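Long-range contact in putative NADPH:quinone oxidoreductase (Ralstonia eutropha, PDB 3IUP), which binds NADPH and probably catalyses the NADPH-dependent reduction of quinones, probably as a member of the medium-chain dehydrogenase/reductase superfamily: residues 34-48 and 126-138. Sequence-based numbering, arbitrary orientation. Where two conformers were deposited one is given.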
loop_
_atom_site.group_PDB
_atom_site.type_symbol
_atom_site.label_atom_id
_atom_site.label_comp_id
_atom_site.label_asym_id
_atom_site.label_seq_id
_atom_site.Cartn_x
_atom_site.Cartn_y
_atom_site.Cartn_z
ATOM N N GLU A 34 -38.507 15.202 -5.233
ATOM C CA GLU A 34 -37.466 16.220 -4.987
ATOM C C GLU A 34 -37.919 17.345 -4.041
ATOM O O GLU A 34 -39.117 17.596 -3.843
ATOM C CB GLU A 34 -37.018 16.868 -6.305
ATOM C CG GLU A 34 -36.264 15.950 -7.264
ATOM C CD GLU A 34 -36.026 16.592 -8.629
ATOM O OE1 GLU A 34 -36.904 17.336 -9.160
ATOM O OE2 GLU A 34 -34.911 16.378 -9.159
ATOM N N VAL A 35 -36.927 18.054 -3.522
ATOM C CA VAL A 35 -37.174 19.283 -2.742
ATOM C C VAL A 35 -36.239 20.372 -3.232
ATOM O O VAL A 35 -35.182 20.074 -3.792
ATOM C CB VAL A 35 -37.001 19.055 -1.231
ATOM C CG1 VAL A 35 -38.055 17.989 -0.720
ATOM C CG2 VAL A 35 -35.556 18.638 -0.880
ATOM N N LEU A 36 -36.612 21.625 -3.008
ATOM C CA LEU A 36 -35.767 22.740 -3.332
ATOM C C LEU A 36 -35.275 23.306 -2.035
ATOM O O LEU A 36 -36.088 23.691 -1.186
ATOM C CB LEU A 36 -36.541 23.813 -4.100
ATOM C CG LEU A 36 -35.673 24.948 -4.665
ATOM C CD1 LEU A 36 -34.780 24.406 -5.783
ATOM C CD2 LEU A 36 -36.588 26.096 -5.138
ATOM N N ILE A 37 -33.943 23.368 -1.884
ATOM C CA ILE A 37 -33.316 23.878 -0.675
ATOM C C ILE A 37 -32.695 25.235 -0.916
ATOM O O ILE A 37 -31.948 25.426 -1.895
ATOM C CB ILE A 37 -32.234 22.943 -0.148
ATOM C CG1 ILE A 37 -32.795 21.539 0.120
ATOM C CG2 ILE A 37 -31.575 23.547 1.086
ATOM C CD1 ILE A 37 -31.659 20.519 0.170
ATOM N N ARG A 38 -32.996 26.193 -0.042
ATOM C CA ARG A 38 -32.272 27.467 -0.032
ATOM C C ARG A 38 -31.025 27.237 0.831
ATOM O O ARG A 38 -31.137 27.104 2.040
ATOM C CB ARG A 38 -33.125 28.593 0.583
ATOM C CG ARG A 38 -32.440 29.982 0.512
ATOM C CD ARG A 38 -33.258 31.105 1.098
ATOM N NE ARG A 38 -33.421 30.886 2.519
ATOM C CZ ARG A 38 -34.586 30.707 3.145
ATOM N NH1 ARG A 38 -35.739 30.800 2.489
ATOM N NH2 ARG A 38 -34.596 30.502 4.447
ATOM N N ILE A 39 -29.844 27.206 0.207
ATOM C CA ILE A 39 -28.626 26.815 0.926
ATOM C C ILE A 39 -28.083 28.028 1.698
ATOM O O ILE A 39 -27.906 29.100 1.137
ATOM C CB ILE A 39 -27.571 26.228 -0.021
ATOM C CG1 ILE A 39 -28.135 24.992 -0.738
ATOM C CG2 ILE A 39 -26.301 25.859 0.777
ATOM C CD1 ILE A 39 -27.305 24.518 -1.922
ATOM N N GLU A 40 -27.874 27.838 2.999
ATOM C CA GLU A 40 -27.430 28.926 3.885
ATOM C C GLU A 40 -26.049 28.683 4.495
ATOM O O GLU A 40 -25.493 29.585 5.152
ATOM C CB GLU A 40 -28.481 29.187 4.972
ATOM C CG GLU A 40 -29.778 29.653 4.334
ATOM C CD GLU A 40 -30.850 30.047 5.299
ATOM O OE1 GLU A 40 -30.710 29.784 6.487
ATOM O OE2 GLU A 40 -31.824 30.706 4.839
ATOM N N ALA A 41 -25.487 27.487 4.292
ATOM C CA ALA A 41 -24.201 27.139 4.912
ATOM C C ALA A 41 -23.565 25.996 4.138
ATOM O O ALA A 41 -24.153 24.922 4.019
ATOM C CB ALA A 41 -24.342 26.761 6.376
ATOM N N SER A 42 -22.362 26.208 3.635
ATOM C CA SER A 42 -21.629 25.152 2.956
ATOM C C SER A 42 -20.121 25.384 3.165
ATOM O O SER A 42 -19.631 26.465 2.882
ATOM C CB SER A 42 -21.988 25.169 1.475
ATOM O OG SER A 42 -21.324 24.196 0.736
ATOM N N PRO A 43 -19.396 24.369 3.634
ATOM C CA PRO A 43 -18.010 24.582 3.992
ATOM C C PRO A 43 -17.114 24.513 2.780
ATOM O O PRO A 43 -17.457 23.854 1.804
ATOM C CB PRO A 43 -17.740 23.416 4.946
ATOM C CG PRO A 43 -18.567 22.320 4.406
ATOM C CD PRO A 43 -19.834 23.007 3.963
ATOM N N LEU A 44 -15.963 25.200 2.853
ATOM C CA LEU A 44 -14.882 25.061 1.902
ATOM C C LEU A 44 -13.886 24.035 2.442
ATOM O O LEU A 44 -13.012 24.343 3.262
ATOM C CB LEU A 44 -14.187 26.405 1.689
ATOM C CG LEU A 44 -14.886 27.310 0.697
ATOM C CD1 LEU A 44 -14.552 28.776 0.986
ATOM C CD2 LEU A 44 -14.482 26.902 -0.741
ATOM N N ASN A 45 -14.081 22.793 2.068
ATOM C CA ASN A 45 -13.234 21.713 2.543
ATOM C C ASN A 45 -12.123 21.506 1.480
ATOM O O ASN A 45 -12.286 21.878 0.289
ATOM C CB ASN A 45 -14.029 20.437 2.680
ATOM C CG ASN A 45 -15.074 20.463 3.773
ATOM O OD1 ASN A 45 -14.889 21.071 4.853
ATOM N ND2 ASN A 45 -16.219 19.751 3.507
ATOM N N PRO A 46 -11.032 20.839 1.863
ATOM C CA PRO A 46 -9.939 20.553 0.913
ATOM C C PRO A 46 -10.385 19.819 -0.344
ATOM O O PRO A 46 -9.944 20.183 -1.416
ATOM C CB PRO A 46 -8.973 19.712 1.762
ATOM C CG PRO A 46 -9.139 20.304 3.148
ATOM C CD PRO A 46 -10.676 20.415 3.232
ATOM N N SER A 47 -11.325 18.880 -0.233
ATOM C CA SER A 47 -11.897 18.219 -1.415
ATOM C C SER A 47 -12.540 19.226 -2.351
ATOM O O SER A 47 -12.394 19.137 -3.552
ATOM C CB SER A 47 -12.930 17.176 -1.017
ATOM O OG SER A 47 -13.690 17.662 0.104
ATOM N N ASP A 48 -13.200 20.239 -1.780
ATOM C CA ASP A 48 -13.845 21.276 -2.602
ATOM C C ASP A 48 -12.835 22.165 -3.293
ATOM O O ASP A 48 -13.008 22.526 -4.434
ATOM C CB ASP A 48 -14.779 22.138 -1.750
ATOM C CG ASP A 48 -15.869 21.300 -1.036
ATOM O OD1 ASP A 48 -16.589 20.542 -1.781
ATOM O OD2 ASP A 48 -15.961 21.387 0.232
HETATM N N MSE A 126 -23.192 22.519 -4.107
HETATM C CA MSE A 126 -23.789 23.202 -2.945
HETATM C C MSE A 126 -23.388 24.657 -2.811
HETATM O O MSE A 126 -23.990 25.377 -2.003
HETATM C CB MSE A 126 -23.546 22.457 -1.635
HETATM C CG MSE A 126 -23.871 20.984 -1.661
HETATM SE SE MSE A 126 -25.824 20.712 -1.925
HETATM C CE MSE A 126 -26.385 21.311 -0.334
ATOM N N TYR A 127 -22.420 25.118 -3.611
ATOM C CA TYR A 127 -22.068 26.544 -3.648
ATOM C C TYR A 127 -23.033 27.240 -4.640
ATOM O O TYR A 127 -22.677 27.589 -5.774
ATOM C CB TYR A 127 -20.631 26.809 -4.040
ATOM C CG TYR A 127 -19.607 26.168 -3.129
ATOM C CD1 TYR A 127 -19.934 25.621 -1.892
ATOM C CD2 TYR A 127 -18.289 26.057 -3.553
ATOM C CE1 TYR A 127 -18.955 25.021 -1.106
ATOM C CE2 TYR A 127 -17.327 25.464 -2.777
ATOM C CZ TYR A 127 -17.652 24.959 -1.526
ATOM O OH TYR A 127 -16.681 24.332 -0.796
ATOM N N SER A 128 -24.268 27.360 -4.167
ATOM C CA SER A 128 -25.449 27.694 -5.013
ATOM C C SER A 128 -26.479 28.286 -4.111
ATOM O O SER A 128 -26.650 27.842 -2.973
ATOM C CB SER A 128 -26.087 26.447 -5.662
ATOM O OG SER A 128 -25.134 25.721 -6.431
ATOM N N GLN A 129 -27.218 29.274 -4.594
ATOM C CA GLN A 129 -28.282 29.797 -3.751
ATOM C C GLN A 129 -29.379 28.768 -3.470
ATOM O O GLN A 129 -29.897 28.703 -2.336
ATOM C CB GLN A 129 -28.899 31.028 -4.389
ATOM C CG GLN A 129 -28.008 32.240 -4.388
ATOM C CD GLN A 129 -28.718 33.480 -4.913
ATOM O OE1 GLN A 129 -28.454 33.930 -6.010
ATOM N NE2 GLN A 129 -29.633 34.039 -4.099
ATOM N N TYR A 130 -29.729 27.990 -4.497
ATOM C CA TYR A 130 -30.836 26.983 -4.392
ATOM C C TYR A 130 -30.389 25.720 -5.015
ATOM O O TYR A 130 -29.724 25.767 -6.058
ATOM C CB TYR A 130 -32.092 27.468 -5.146
ATOM C CG TYR A 130 -32.701 28.637 -4.465
ATOM C CD1 TYR A 130 -33.591 28.450 -3.414
ATOM C CD2 TYR A 130 -32.353 29.935 -4.833
ATOM C CE1 TYR A 130 -34.125 29.542 -2.749
ATOM C CE2 TYR A 130 -32.858 31.030 -4.165
ATOM C CZ TYR A 130 -33.742 30.829 -3.130
ATOM O OH TYR A 130 -34.269 31.896 -2.444
ATOM N N ARG A 131 -30.752 24.585 -4.389
ATOM C CA ARG A 131 -30.477 23.264 -4.983
ATOM C C ARG A 131 -31.725 22.416 -4.929
ATOM O O ARG A 131 -32.387 22.365 -3.885
ATOM C CB ARG A 131 -29.286 22.569 -4.292
ATOM C CG ARG A 131 -27.954 23.053 -4.848
ATOM C CD ARG A 131 -27.613 22.391 -6.180
ATOM N NE ARG A 131 -27.097 21.044 -5.949
ATOM C CZ ARG A 131 -27.651 19.909 -6.370
ATOM N NH1 ARG A 131 -28.765 19.915 -7.114
ATOM N NH2 ARG A 131 -27.068 18.754 -6.076
ATOM N N CYS A 132 -32.025 21.794 -6.061
ATOM C CA CYS A 132 -33.133 20.873 -6.228
ATOM C C CYS A 132 -32.574 19.478 -6.164
ATOM O O CYS A 132 -31.770 19.073 -7.024
ATOM C CB CYS A 132 -33.806 21.081 -7.557
ATOM S SG CYS A 132 -35.255 20.033 -7.751
ATOM N N ILE A 133 -32.883 18.785 -5.085
ATOM C CA ILE A 133 -32.290 17.481 -4.877
ATOM C C ILE A 133 -33.303 16.486 -4.386
ATOM O O ILE A 133 -34.306 16.875 -3.843
ATOM C CB ILE A 133 -31.098 17.531 -3.940
ATOM C CG1 ILE A 133 -31.498 17.623 -2.501
ATOM C CG2 ILE A 133 -30.153 18.702 -4.278
ATOM C CD1 ILE A 133 -30.421 16.982 -1.656
ATOM N N PRO A 134 -33.028 15.194 -4.581
ATOM C CA PRO A 134 -33.978 14.191 -4.086
ATOM C C PRO A 134 -34.165 14.230 -2.592
ATOM O O PRO A 134 -33.196 14.369 -1.824
ATOM C CB PRO A 134 -33.360 12.867 -4.505
ATOM C CG PRO A 134 -32.523 13.212 -5.687
ATOM C CD PRO A 134 -31.962 14.575 -5.382
ATOM N N ALA A 135 -35.425 14.135 -2.204
ATOM C CA ALA A 135 -35.833 13.989 -0.824
ATOM C C ALA A 135 -34.947 12.964 -0.117
ATOM O O ALA A 135 -34.550 13.191 1.019
ATOM C CB ALA A 135 -37.293 13.567 -0.749
ATOM N N ASP A 136 -34.624 11.856 -0.798
ATOM C CA ASP A 136 -33.904 10.787 -0.122
ATOM C C ASP A 136 -32.429 11.106 0.107
ATOM O O ASP A 136 -31.742 10.316 0.734
ATOM C CB ASP A 136 -34.137 9.384 -0.774
ATOM C CG ASP A 136 -33.466 9.200 -2.158
ATOM O OD1 ASP A 136 -32.678 10.057 -2.640
ATOM O OD2 ASP A 136 -33.757 8.151 -2.785
ATOM N N GLN A 137 -31.952 12.276 -0.335
ATOM C CA GLN A 137 -30.579 12.696 -0.056
ATOM C C GLN A 137 -30.459 13.757 1.034
ATOM O O GLN A 137 -29.386 14.319 1.253
ATOM C CB GLN A 137 -29.892 13.192 -1.327
ATOM C CG GLN A 137 -29.701 12.106 -2.408
ATOM C CD GLN A 137 -29.006 12.655 -3.665
ATOM O OE1 GLN A 137 -28.198 13.602 -3.605
ATOM N NE2 GLN A 137 -29.332 12.075 -4.809
ATOM N N CYS A 138 -31.565 14.071 1.678
ATOM C CA CYS A 138 -31.612 15.083 2.705
ATOM C C CYS A 138 -31.536 14.455 4.078
ATOM O O CYS A 138 -32.227 13.484 4.342
ATOM C CB CYS A 138 -32.898 15.879 2.598
ATOM S SG CYS A 138 -32.934 16.836 1.066
HETATM O O HOH W 1 -32.387 16.448 -8.239
HETATM O O HOH W 2 -36.286 31.587 -0.357
#
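The Y127 ring meets S42 and P43 at its edge, near the ring plane, while L44 CD2 and D48 CB come at it obliquely. Its hydroxyl donates to P43 O, with OH and O 2.8 Å apart; S42 OG, 3.1 Å from Y127 CE1, is itself hydrogen-bonded to E97 O. Y127 thus ties the loop before strand 130-134 to the turn into helix 46-53, where N45 N bonds the anti lone pair of D48 OD2 and D48 OD1 is hydrogen-bonded to N96 N.

At the Y130 ring, R38 CB arrives obliquely, 3.6 Å from CE1. The two side chains run alongside each other, with the guanidinium turned 87° from the ring. One water lies in both planes and joins R38 NH1 to Y130 OH. A bend at chi3 (65°) leads the arginine tip away to E40, whose OE2 takes both NE and NH2 in a side-on salt bridge. One face of the R131 guanidinium carries I133 CG2.

From V35 to I39 the backbone pairs antiparallel with residues 129-133: V35 and I37 each exchange two bonds, with I133 and R131, and the straightest, I37 N to R131 O, reaches 175° at the hydrogen. I39 N adds one to Q129 O. On the face that carries V35, I37, R131 and I133, I39 CD1, in the conformer given, lies against R131 CG and selenomethionine M126 CE, and I37 CD1 sits against I133 CG1 and C138 SG. On the other face L36 CD1 packs on C132 CB; a second water links E34 OE2 to C132 O, while E34 OE1 is hydrogen-bonded to G31 N.

Both segments fall in the GroES-like family region. Strand 34-43 also pairs with strand 98-105, where E40 and A41 form a classic bulge against A99, and separately with strand 369-372; its continuation through P46 touches NADPH, while strand 4-12 packs against Y127 and Y130.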